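Local coordinates for endo-1,4-beta-xylanase (Pseudoalteromonas haloplanktis, PDB 2B4F), which hydrolyses the internal beta-1,4 linkages of xylan as a cold-adapted glycoside hydrolase of family 8, at residues Q107-N112 / V134-E139; R76-S81 / G140-G145; D115-G120 / S192-N197; N186-F191 / S202-A207. The protein carries 1 engineered substitution. One frame throughout, in Å; residues are numbered along the deposited sequence. Where two conformers were deposited one is given.

Interaction 1 of 4, residues Q107-N112 / V134-E139; sequences QKNPDN and VYKVDE. With XYP (beta-D-xylopyranose), chain B.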
# COMPACT_ATOMS: atom_id res chain seq x y z
N GLN A 107 16.50 7.27 -6.27
CA GLN A 107 15.11 7.63 -6.56
C GLN A 107 14.82 9.11 -6.30
O GLN A 107 14.08 9.73 -7.04
CB GLN A 107 14.13 6.72 -5.79
CG GLN A 107 14.10 5.27 -6.34
CD GLN A 107 13.31 4.32 -5.45
OE1 GLN A 107 13.35 4.43 -4.22
NE2 GLN A 107 12.59 3.39 -6.07
N LYS A 108 15.43 9.68 -5.27
CA LYS A 108 15.19 11.09 -4.94
C LYS A 108 15.64 12.05 -6.04
O LYS A 108 16.82 12.05 -6.41
CB LYS A 108 15.93 11.48 -3.66
CG LYS A 108 15.50 12.80 -3.07
CD LYS A 108 16.50 13.31 -2.02
CE LYS A 108 16.26 14.77 -1.69
NZ LYS A 108 17.41 15.33 -0.92
N ASN A 109 14.72 12.90 -6.53
CA ASN A 109 15.07 13.99 -7.41
C ASN A 109 15.76 15.10 -6.60
O ASN A 109 15.35 15.38 -5.47
CB ASN A 109 13.85 14.59 -8.10
CG ASN A 109 13.17 13.64 -9.06
OD1 ASN A 109 11.94 13.56 -9.07
ND2 ASN A 109 13.94 12.94 -9.88
N PRO A 110 16.78 15.75 -7.17
CA PRO A 110 17.48 16.83 -6.45
C PRO A 110 16.54 17.93 -5.95
O PRO A 110 15.58 18.28 -6.63
CB PRO A 110 18.45 17.41 -7.49
CG PRO A 110 18.57 16.38 -8.55
CD PRO A 110 17.33 15.53 -8.52
N ASP A 111 16.85 18.49 -4.79
CA ASP A 111 16.07 19.60 -4.26
C ASP A 111 16.15 20.87 -5.12
O ASP A 111 15.32 21.75 -4.97
CB ASP A 111 16.50 19.88 -2.81
CG ASP A 111 16.22 18.70 -1.90
OD1 ASP A 111 15.11 18.12 -1.99
OD2 ASP A 111 17.06 18.26 -1.09
N ASN A 112 17.13 20.93 -6.01
CA ASN A 112 17.33 22.06 -6.91
C ASN A 112 16.96 21.71 -8.35
O ASN A 112 17.37 22.40 -9.30
CB ASN A 112 18.77 22.59 -6.79
CG ASN A 112 19.82 21.63 -7.35
OD1 ASN A 112 19.55 20.45 -7.59
ND2 ASN A 112 21.03 22.14 -7.55
N VAL A 134 21.86 2.55 -13.01
CA VAL A 134 20.52 3.02 -12.74
C VAL A 134 20.28 4.41 -13.34
O VAL A 134 21.19 5.25 -13.43
CB VAL A 134 20.24 3.00 -11.20
CG1 VAL A 134 21.07 4.05 -10.46
CG2 VAL A 134 18.75 3.15 -10.92
N TYR A 135 19.05 4.63 -13.79
CA TYR A 135 18.63 5.93 -14.30
C TYR A 135 17.14 6.04 -14.15
O TYR A 135 16.44 5.04 -14.00
CB TYR A 135 19.04 6.14 -15.77
CG TYR A 135 18.21 5.32 -16.75
CD1 TYR A 135 18.48 3.97 -16.96
CD2 TYR A 135 17.16 5.89 -17.45
CE1 TYR A 135 17.70 3.20 -17.85
CE2 TYR A 135 16.39 5.15 -18.33
CZ TYR A 135 16.67 3.80 -18.53
OH TYR A 135 15.90 3.06 -19.41
N LYS A 136 16.65 7.27 -14.21
CA LYS A 136 15.24 7.56 -14.00
C LYS A 136 14.53 7.53 -15.35
O LYS A 136 14.90 8.26 -16.26
CB LYS A 136 15.09 8.94 -13.35
CG LYS A 136 15.71 9.01 -11.97
CD LYS A 136 15.71 10.44 -11.39
CE LYS A 136 16.29 10.45 -9.99
NZ LYS A 136 17.76 10.13 -9.98
N VAL A 137 13.53 6.67 -15.46
CA VAL A 137 12.69 6.61 -16.66
C VAL A 137 11.64 7.71 -16.61
O VAL A 137 11.46 8.46 -17.57
CB VAL A 137 12.01 5.22 -16.79
CG1 VAL A 137 11.08 5.15 -18.03
CG2 VAL A 137 13.05 4.12 -16.84
N ASP A 138 10.96 7.82 -15.47
CA ASP A 138 10.03 8.91 -15.22
C ASP A 138 10.38 9.51 -13.86
O ASP A 138 10.37 8.82 -12.82
CB ASP A 138 8.60 8.36 -15.26
CG ASP A 138 7.54 9.42 -15.10
OD1 ASP A 138 7.83 10.61 -14.84
OD2 ASP A 138 6.35 9.14 -15.23
N GLU A 139 10.73 10.80 -13.87
CA GLU A 139 11.07 11.54 -12.66
C GLU A 139 9.85 11.95 -11.82
O GLU A 139 10.01 12.33 -10.67
CB GLU A 139 11.84 12.82 -13.01
CG GLU A 139 13.17 12.62 -13.71
CD GLU A 139 13.89 13.94 -13.98
OE1 GLU A 139 13.21 14.92 -14.33
OE2 GLU A 139 15.11 14.01 -13.83
C1 XYP B . 2.23 10.47 -14.17
C2 XYP B . 3.38 11.22 -14.83
C3 XYP B . 2.97 12.68 -15.08
C4 XYP B . 1.65 12.74 -15.85
C5 XYP B . 0.62 11.92 -15.06
O2 XYP B . 4.52 11.15 -14.00
O3 XYP B . 4.03 13.35 -15.72
O4 XYP B . 1.15 14.06 -16.02
O5 XYP B . 1.07 10.58 -14.91
O HOH W 1 18.82 10.41 -7.34

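Interaction 2 of 4, residues R76-S81 / G140-G145; sequences RTEGQS and GPAPAG. Engineered in segment 140-145: Ala144 (natural residue Asp). With XYP (beta-D-xylopyranose), chain C; XYP (beta-D-xylopyranose), chain D.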
# COMPACT_ATOMS: atom_id res chain seq x y z
N ARG A 76 10.43 0.58 -8.69
CA ARG A 76 9.33 1.48 -8.39
C ARG A 76 9.36 1.95 -6.94
O ARG A 76 9.76 1.21 -6.05
CB ARG A 76 8.01 0.79 -8.71
CG ARG A 76 7.84 0.58 -10.21
CD ARG A 76 6.61 -0.22 -10.65
NE ARG A 76 6.71 -0.40 -12.09
CZ ARG A 76 5.71 -0.47 -12.95
NH1 ARG A 76 4.45 -0.41 -12.54
NH2 ARG A 76 5.99 -0.59 -14.25
N THR A 77 8.92 3.18 -6.70
CA THR A 77 8.95 3.71 -5.34
C THR A 77 8.02 2.97 -4.39
O THR A 77 8.37 2.73 -3.25
CB THR A 77 8.65 5.19 -5.31
OG1 THR A 77 7.49 5.49 -6.12
CG2 THR A 77 9.86 5.95 -5.90
N GLU A 78 6.83 2.61 -4.86
CA GLU A 78 5.91 1.88 -4.02
C GLU A 78 6.46 0.52 -3.57
O GLU A 78 6.34 0.15 -2.40
CB GLU A 78 4.58 1.68 -4.75
CG GLU A 78 3.62 2.72 -4.29
CD GLU A 78 2.32 2.65 -5.03
OE1 GLU A 78 1.49 1.80 -4.61
OE2 GLU A 78 2.19 3.47 -5.99
N GLY A 79 7.05 -0.23 -4.49
CA GLY A 79 7.68 -1.49 -4.13
C GLY A 79 8.79 -1.31 -3.09
O GLY A 79 8.93 -2.12 -2.16
N GLN A 80 9.59 -0.26 -3.28
CA GLN A 80 10.72 0.03 -2.43
C GLN A 80 10.22 0.36 -1.03
O GLN A 80 10.75 -0.16 -0.05
CB GLN A 80 11.53 1.20 -3.00
CG GLN A 80 12.92 1.40 -2.37
CD GLN A 80 13.98 0.44 -2.88
OE1 GLN A 80 15.16 0.53 -2.49
NE2 GLN A 80 13.58 -0.48 -3.73
N SER A 81 9.19 1.21 -0.96
CA SER A 81 8.68 1.73 0.30
C SER A 81 7.91 0.66 1.06
O SER A 81 7.96 0.61 2.28
CB SER A 81 7.78 2.96 0.09
OG SER A 81 6.64 2.65 -0.68
N GLY A 140 8.67 11.91 -12.42
CA GLY A 140 7.42 12.16 -11.70
C GLY A 140 7.23 11.19 -10.54
O GLY A 140 7.70 10.04 -10.61
N PRO A 141 6.55 11.62 -9.49
CA PRO A 141 6.26 10.75 -8.35
C PRO A 141 4.98 9.92 -8.48
O PRO A 141 4.06 10.23 -9.23
CB PRO A 141 6.13 11.75 -7.19
CG PRO A 141 5.52 12.97 -7.81
CD PRO A 141 6.04 13.00 -9.26
N ALA A 142 4.95 8.83 -7.73
CA ALA A 142 3.74 8.05 -7.47
C ALA A 142 3.54 8.18 -5.95
O ALA A 142 4.18 7.46 -5.17
CB ALA A 142 3.95 6.62 -7.88
N PRO A 143 2.76 9.17 -5.52
CA PRO A 143 2.76 9.58 -4.10
C PRO A 143 2.49 8.53 -3.03
O PRO A 143 2.91 8.78 -1.91
CB PRO A 143 1.73 10.74 -4.06
CG PRO A 143 1.87 11.33 -5.48
CD PRO A 143 1.93 10.06 -6.34
N ALA A 144 1.88 7.39 -3.34
CA ALA A 144 1.76 6.35 -2.33
C ALA A 144 3.15 5.87 -1.87
O ALA A 144 3.31 5.41 -0.74
CB ALA A 144 0.93 5.17 -2.85
N GLY A 145 4.13 5.97 -2.76
CA GLY A 145 5.52 5.68 -2.42
C GLY A 145 6.03 6.56 -1.28
O GLY A 145 6.48 6.05 -0.26
C1 XYP C . 1.08 1.21 -9.75
C2 XYP C . 1.02 2.13 -8.55
C3 XYP C . 0.82 3.58 -8.99
C4 XYP C . 1.69 3.98 -10.20
C5 XYP C . 1.70 2.87 -11.25
O2 XYP C . -0.06 1.84 -7.67
O3 XYP C . 1.03 4.46 -7.88
O4 XYP C . 1.10 5.16 -10.70
O5 XYP C . 2.06 1.64 -10.63
C1 XYP D . 0.90 -3.73 -11.47
C2 XYP D . 2.29 -3.19 -11.26
C3 XYP D . 2.32 -2.11 -10.17
C4 XYP D . 1.24 -1.07 -10.40
C5 XYP D . -0.09 -1.82 -10.52
O2 XYP D . 3.22 -4.24 -11.00
O3 XYP D . 3.56 -1.46 -10.12
O4 XYP D . 1.24 -0.16 -9.31
O5 XYP D . -0.01 -2.72 -11.61
O HOH W 2 7.09 8.24 -5.97

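Interaction 3 of 4, residues D115-G120 / S192-N197; sequences DAKKQG and SPYIDN. With XYP (beta-D-xylopyranose), chain B.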
# COMPACT_ATOMS: atom_id res chain seq x y z
N ASP A 115 12.51 21.87 -12.38
CA ASP A 115 11.07 21.79 -12.21
C ASP A 115 10.75 21.77 -10.71
O ASP A 115 11.06 20.79 -10.01
CB ASP A 115 10.55 20.53 -12.92
CG ASP A 115 9.05 20.44 -12.94
OD1 ASP A 115 8.37 21.22 -12.24
OD2 ASP A 115 8.45 19.60 -13.65
N ALA A 116 10.13 22.83 -10.20
CA ALA A 116 9.87 22.94 -8.76
C ALA A 116 8.96 21.82 -8.25
O ALA A 116 9.03 21.45 -7.09
CB ALA A 116 9.26 24.30 -8.41
N LYS A 117 8.12 21.28 -9.12
CA LYS A 117 7.20 20.20 -8.76
C LYS A 117 7.87 18.84 -8.51
O LYS A 117 7.28 17.96 -7.88
CB LYS A 117 6.12 20.06 -9.82
CG LYS A 117 5.06 21.13 -9.77
CD LYS A 117 4.08 20.99 -10.93
CE LYS A 117 2.94 21.99 -10.85
NZ LYS A 117 3.38 23.29 -11.43
N LYS A 118 9.09 18.68 -9.01
CA LYS A 118 9.88 17.47 -8.86
C LYS A 118 10.89 17.57 -7.72
O LYS A 118 11.52 16.56 -7.36
CB LYS A 118 10.61 17.15 -10.17
CG LYS A 118 9.77 16.37 -11.18
CD LYS A 118 10.38 16.48 -12.57
CE LYS A 118 9.58 15.80 -13.67
NZ LYS A 118 10.44 15.68 -14.90
N GLN A 119 11.06 18.76 -7.14
CA GLN A 119 12.12 18.95 -6.16
C GLN A 119 11.87 18.11 -4.93
O GLN A 119 10.84 18.24 -4.26
CB GLN A 119 12.30 20.43 -5.76
CG GLN A 119 12.79 21.29 -6.90
CD GLN A 119 12.85 22.77 -6.56
OE1 GLN A 119 12.41 23.19 -5.48
NE2 GLN A 119 13.41 23.56 -7.47
N GLY A 120 12.81 17.21 -4.65
CA GLY A 120 12.72 16.33 -3.49
C GLY A 120 11.72 15.19 -3.55
O GLY A 120 11.64 14.43 -2.60
N SER A 192 -1.05 13.13 -9.13
CA SER A 192 0.13 13.73 -9.73
C SER A 192 0.22 15.24 -9.46
O SER A 192 -0.78 15.90 -9.42
CB SER A 192 0.12 13.52 -11.24
OG SER A 192 1.33 13.99 -11.80
N PRO A 193 1.42 15.76 -9.27
CA PRO A 193 1.62 17.22 -9.21
C PRO A 193 1.09 17.98 -10.43
O PRO A 193 0.74 19.15 -10.30
CB PRO A 193 3.15 17.37 -9.14
CG PRO A 193 3.64 16.11 -8.62
CD PRO A 193 2.68 15.02 -9.06
N TYR A 194 1.01 17.31 -11.58
CA TYR A 194 0.65 17.93 -12.86
C TYR A 194 -0.84 17.89 -13.21
O TYR A 194 -1.23 18.34 -14.29
CB TYR A 194 1.49 17.28 -13.97
CG TYR A 194 2.96 17.38 -13.68
CD1 TYR A 194 3.66 18.58 -13.91
CD2 TYR A 194 3.65 16.32 -13.13
CE1 TYR A 194 5.02 18.69 -13.62
CE2 TYR A 194 5.01 16.42 -12.82
CZ TYR A 194 5.69 17.60 -13.06
OH TYR A 194 7.04 17.68 -12.76
N ILE A 195 -1.68 17.38 -12.31
CA ILE A 195 -3.12 17.31 -12.57
C ILE A 195 -3.85 17.68 -11.30
O ILE A 195 -3.54 17.18 -10.22
CB ILE A 195 -3.52 15.87 -13.04
CG1 ILE A 195 -2.70 15.45 -14.26
CG2 ILE A 195 -4.99 15.82 -13.38
CD1 ILE A 195 -2.82 13.97 -14.63
N ASP A 196 -4.83 18.57 -11.43
CA ASP A 196 -5.59 19.02 -10.28
C ASP A 196 -6.91 18.29 -10.19
O ASP A 196 -7.35 17.64 -11.16
CB ASP A 196 -5.80 20.54 -10.32
CG ASP A 196 -4.52 21.33 -10.07
OD1 ASP A 196 -3.44 20.75 -9.77
OD2 ASP A 196 -4.52 22.57 -10.14
N ASN A 197 -7.55 18.41 -9.03
CA ASN A 197 -8.82 17.74 -8.72
C ASN A 197 -8.77 16.26 -9.05
O ASN A 197 -9.70 15.71 -9.65
CB ASN A 197 -10.00 18.41 -9.47
CG ASN A 197 -11.36 17.89 -9.04
OD1 ASN A 197 -11.57 17.47 -7.90
ND2 ASN A 197 -12.31 17.90 -9.99
C1 XYP B . 2.23 10.47 -14.17
C2 XYP B . 3.38 11.22 -14.83
C3 XYP B . 2.97 12.68 -15.08
C4 XYP B . 1.65 12.74 -15.85
C5 XYP B . 0.62 11.92 -15.06
O2 XYP B . 4.52 11.15 -14.00
O3 XYP B . 4.03 13.35 -15.72
O4 XYP B . 1.15 14.06 -16.02
O5 XYP B . 1.07 10.58 -14.91

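Interaction 4 of 4, residues N186-F191 / S202-A207; sequences NQIIRF and SYHIPA. With XYP (beta-D-xylopyranose), chain C.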
# COMPACT_ATOMS: atom_id res chain seq x y z
N ASN A 186 -5.44 20.62 -1.42
CA ASN A 186 -6.51 20.81 -0.43
C ASN A 186 -6.46 19.69 0.60
O ASN A 186 -7.49 19.15 0.97
CB ASN A 186 -7.90 20.85 -1.12
CG ASN A 186 -8.02 21.97 -2.15
OD1 ASN A 186 -7.28 22.97 -2.10
ND2 ASN A 186 -8.94 21.80 -3.11
N GLN A 187 -5.25 19.29 0.99
CA GLN A 187 -5.04 18.24 1.99
C GLN A 187 -5.53 16.83 1.61
O GLN A 187 -5.81 16.01 2.49
CB GLN A 187 -5.62 18.68 3.34
CG GLN A 187 -4.83 19.85 3.93
CD GLN A 187 -5.46 20.39 5.20
OE1 GLN A 187 -6.64 20.71 5.21
NE2 GLN A 187 -4.69 20.41 6.30
N ILE A 188 -5.64 16.59 0.30
CA ILE A 188 -5.96 15.28 -0.28
C ILE A 188 -4.78 14.85 -1.15
O ILE A 188 -4.29 15.63 -2.00
CB ILE A 188 -7.22 15.38 -1.17
CG1 ILE A 188 -8.40 16.01 -0.40
CG2 ILE A 188 -7.57 14.01 -1.75
CD1 ILE A 188 -9.06 15.08 0.59
N ILE A 189 -4.32 13.62 -0.95
CA ILE A 189 -3.14 13.12 -1.65
C ILE A 189 -3.38 13.18 -3.15
O ILE A 189 -4.45 12.81 -3.63
CB ILE A 189 -2.76 11.69 -1.14
CG1 ILE A 189 -1.39 11.24 -1.65
CG2 ILE A 189 -3.82 10.67 -1.52
CD1 ILE A 189 -0.23 11.93 -1.02
N ARG A 190 -2.38 13.68 -3.88
CA ARG A 190 -2.48 13.78 -5.34
C ARG A 190 -2.19 12.45 -6.03
O ARG A 190 -1.37 11.66 -5.56
CB ARG A 190 -1.49 14.79 -5.89
CG ARG A 190 -1.81 16.26 -5.57
CD ARG A 190 -0.71 17.22 -6.02
NE ARG A 190 -1.16 18.61 -6.05
CZ ARG A 190 -1.87 19.17 -7.03
NH1 ARG A 190 -2.20 18.49 -8.12
NH2 ARG A 190 -2.25 20.44 -6.93
N PHE A 191 -2.84 12.23 -7.17
CA PHE A 191 -2.37 11.28 -8.16
C PHE A 191 -1.08 11.83 -8.81
O PHE A 191 -0.13 11.09 -9.02
CB PHE A 191 -3.45 10.99 -9.20
CG PHE A 191 -2.97 10.09 -10.30
CD1 PHE A 191 -2.91 8.71 -10.10
CD2 PHE A 191 -2.50 10.62 -11.48
CE1 PHE A 191 -2.42 7.90 -11.08
CE2 PHE A 191 -1.99 9.79 -12.46
CZ PHE A 191 -1.98 8.44 -12.28
N SER A 202 -6.91 4.30 -3.69
CA SER A 202 -5.92 3.38 -3.12
C SER A 202 -4.73 4.04 -2.41
O SER A 202 -3.98 3.36 -1.70
CB SER A 202 -5.44 2.40 -4.18
OG SER A 202 -4.47 2.98 -5.05
N TYR A 203 -4.53 5.34 -2.61
CA TYR A 203 -3.45 6.07 -1.96
C TYR A 203 -3.86 6.53 -0.55
O TYR A 203 -3.03 7.04 0.19
CB TYR A 203 -3.06 7.30 -2.77
CG TYR A 203 -2.46 7.07 -4.15
CD1 TYR A 203 -2.35 5.78 -4.73
CD2 TYR A 203 -1.98 8.15 -4.88
CE1 TYR A 203 -1.81 5.60 -5.99
CE2 TYR A 203 -1.40 7.98 -6.12
CZ TYR A 203 -1.33 6.71 -6.68
OH TYR A 203 -0.78 6.58 -7.94
N HIS A 204 -5.13 6.37 -0.21
CA HIS A 204 -5.66 6.90 1.03
C HIS A 204 -5.52 5.88 2.16
O HIS A 204 -6.11 4.81 2.11
CB HIS A 204 -7.11 7.29 0.87
CG HIS A 204 -7.29 8.57 0.13
ND1 HIS A 204 -7.56 9.76 0.77
CD2 HIS A 204 -7.17 8.87 -1.18
CE1 HIS A 204 -7.62 10.73 -0.13
NE2 HIS A 204 -7.38 10.21 -1.32
N ILE A 205 -4.74 6.23 3.18
CA ILE A 205 -4.58 5.38 4.35
C ILE A 205 -4.72 6.29 5.55
O ILE A 205 -3.72 6.83 6.07
CB ILE A 205 -3.21 4.66 4.34
CG1 ILE A 205 -2.93 3.99 2.99
CG2 ILE A 205 -3.18 3.60 5.40
CD1 ILE A 205 -1.55 4.26 2.43
N PRO A 206 -5.95 6.56 5.95
CA PRO A 206 -6.22 7.57 6.98
C PRO A 206 -5.39 7.39 8.27
O PRO A 206 -4.87 8.38 8.80
CB PRO A 206 -7.72 7.41 7.22
CG PRO A 206 -8.26 6.92 5.89
CD PRO A 206 -7.20 5.98 5.41
N ALA A 207 -5.23 6.16 8.73
CA ALA A 207 -4.48 5.90 9.96
C ALA A 207 -3.03 6.34 9.88
O ALA A 207 -2.46 6.71 10.90
CB ALA A 207 -4.57 4.44 10.32
C1 XYP C . 1.08 1.21 -9.75
C2 XYP C . 1.02 2.13 -8.55
C3 XYP C . 0.82 3.58 -8.99
C4 XYP C . 1.69 3.98 -10.20
C5 XYP C . 1.70 2.87 -11.25
O2 XYP C . -0.06 1.84 -7.67
O3 XYP C . 1.03 4.46 -7.88
O4 XYP C . 1.10 5.16 -10.70
O5 XYP C . 2.06 1.64 -10.63
O HOH W 3 0.60 8.46 -9.05

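Interaction 1 of 4, residues Q107-N112 / V134-E139
Lys136 stands on strand 134-136, an outermost strand of the five-stranded antiparallel sheet, and reaches over to Gln107, Lys108 and Asn109, where helix 93-107 gives way to a loop. Its chain runs straight as far as CE and bends only at the last torsion (chi4 68°). CE therefore lies against the backbone, with Lys136 CE 3.8 Å from Gln107 O, while NZ turns off toward the helix end. One water ties the two segments: it donates to Lys108 O (2.7 Å) and accepts from Lys136 NZ (2.9 Å). NZ also bonds to Tyr106 O. The side chain of Asn109 runs antiparallel to that of Lys136 and packs between its methylenes and CB of Glu139, whose carboxylate is engaged by Lys118 and His113. Within the loop, Lys108 NZ forms a salt bridge with Asp111 OD2 (3.0 Å), approaching from 37° out of the carboxylate plane. Beyond the corner at Val137, Asp138 OD2 accepts a bond from O2 of the chain B xylose at 3.0 Å, and it is held by Trp124 as well. With its ammonium shared between a water and a carbonyl at the C-terminal end of a helix, Lys136 probably gains from the negative pole of that helix.

Interaction 2 of 4, residues R76-S81 / G140-G145
Glu78 and Gly145 bring their helices together almost backbone to backbone, their CA atoms 4.1 Å apart. Having no side chain, Gly145 can lie directly against the first turn of helix 77-89, and Glu78 CG sits 3.6 Å from Gly145 N. Further van der Waals contacts flank this point. The methyl of Ala144, an engineered residue that is Asp in the natural sequence, meets the carboxylate carbon of Glu78 (CB to CD 3.6 Å), while Ser81 CB packs on Gly145 O one turn further along.

These are the starts of helices 77-89 and 144-160 in the helical-hairpin barrel of family 8, an (alpha/alpha)6 fold, and they border the glycan-binding cleft.

Among the polar contacts across the pair, a water joins Thr77 OG1 to Ala142 N, 2.8 Å from each. Inside the second segment, Gly145 N bonds back to Ala142 O. The hydroxyl of Ser81, turned between its own backbone N and carbonyl carbon (chi1 62°), stays close to the helix and lies near the carbonyls of Thr77 and Glu78.

Sugar contacts form the last group. Arg76, extended from CG to NE, uses NH1 to give O3 of the chain D xylose a bent bond (2.8 Å, 137°) at the edge of the guanidinium; NE pairs with Asp74. Glu78 OE2 accepts from O3 of the chain C xylose at a very short modelled distance whose exact value is doubtful, whereas OE1 pairs with Arg284. Ala142 CB lies 3.6 Å from that same O3 of the chain C xylose.

Interaction 3 of 4, residues D115-G120 / S192-N197
Lys117 and Pro193 are the points of nearest approach of the two backbones, with CA atoms 6.3 Å apart. One segment takes up helical torsions over 116-118; the other makes a type I turn from Ser192 to Ile195, with Pro193 and Tyr194 at its corners. Asp115 opens the first bend as an Asx turn, OD1 accepting from Lys117 N at 3.1 Å. Its CG lies anti to the backbone N (chi1 -173°), which sends the carboxylate out to meet the tyrosine coming from the other direction. Tyr194 OH donates to Asp115 OD2 at 2.5 Å, a short bond. The oxygen sits in the plane of the ring at its edge, but the hydroxyl reaches it from 48° above the carboxylate plane. Lys117 runs obliquely past the ring, CD 3.7 Å from Tyr194 CE1, and its CE rests near Pro193 O. Lys118 crosses at about a right angle, CE 3.3 Å from Tyr194 OH, on its way to a salt bridge with Glu139. Tyr194 CB lies 3.8 Å from O4 of the chain B xylose. Both oxygens of Asp115 are thus engaged, one fixing its own turn and the other holding a tyrosine of the glycan pocket by its hydroxyl.

Interaction 4 of 4, residues N186-F191 / S202-A207
Tyr203 OH is linked to Phe191 O through a water: the phenol donates to it at 2.6 Å, and the water donates in turn to Phe191 O at 2.7 Å. O3 of the chain C xylose lies 2.8 Å from the same Tyr203 OH, so the phenol oxygen sits between sugar and backbone. The water lies in the plane of the tyrosine ring at its edge and over one face of the Phe191 ring, displaced toward the rim. Phe191 CD1 approaches Tyr203 OH to 3.7 Å as the two side chains pass obliquely. Also at the tyrosine edge is the carbonyl of Arg190, its O 3.6 Å from Tyr203 CD2; this buried oxygen has no hydrogen-bonding partner in the model.

The apolar part centres on Ile189. Its CG1 branch is anti to the backbone N (chi1 -169°), and CG2 turns into the angle between Tyr203 and His204. There CG2 makes a CH-pi contact over the imidazole, 3.9 Å from the His204 ring centroid and 25° off the normal, while touching Tyr203 CB at 3.7 Å. In the conformer described, Ile188 CG2 comes to the imidazole edge instead, 3.7 Å from His204 CE1. Hydrogen bonds at ND1 with Ser232 and at NE2 with Thr199 fix the rotation of that ring.

Strand 188-189 and the 3-10 turn leading into helix 206-215 are joined in this way at the wall of the glycan-binding cleft. Phe191 and Tyr203 both belong to the glycan pocket of this (alpha/alpha)6 family 8 enzyme, with Tyr203 presenting its hydroxyl to the sugar.

In the fold
From the N terminus, the segments fall in the order 76-81, 107-112, 115-120, 134-139, 140-145, 186-191, 192-197 and 202-207. Interaction 2 closes the loop from helix 77-89 to helix 144-160, and interaction 1 nests inside it, joining the end of helix 93-107 to the sheet edge. Interaction 3 starts within both loops and ends outside them, so it crosses each; the salt bridge of Lys118 with Glu139 joins it to interaction 1. Interaction 4, in series with 1 and 2, is crossed by 3, and Asp196 pairs with Arg190 there. Interactions 1 and 3 share the chain B xylose, and 2 and 4 that of chain C.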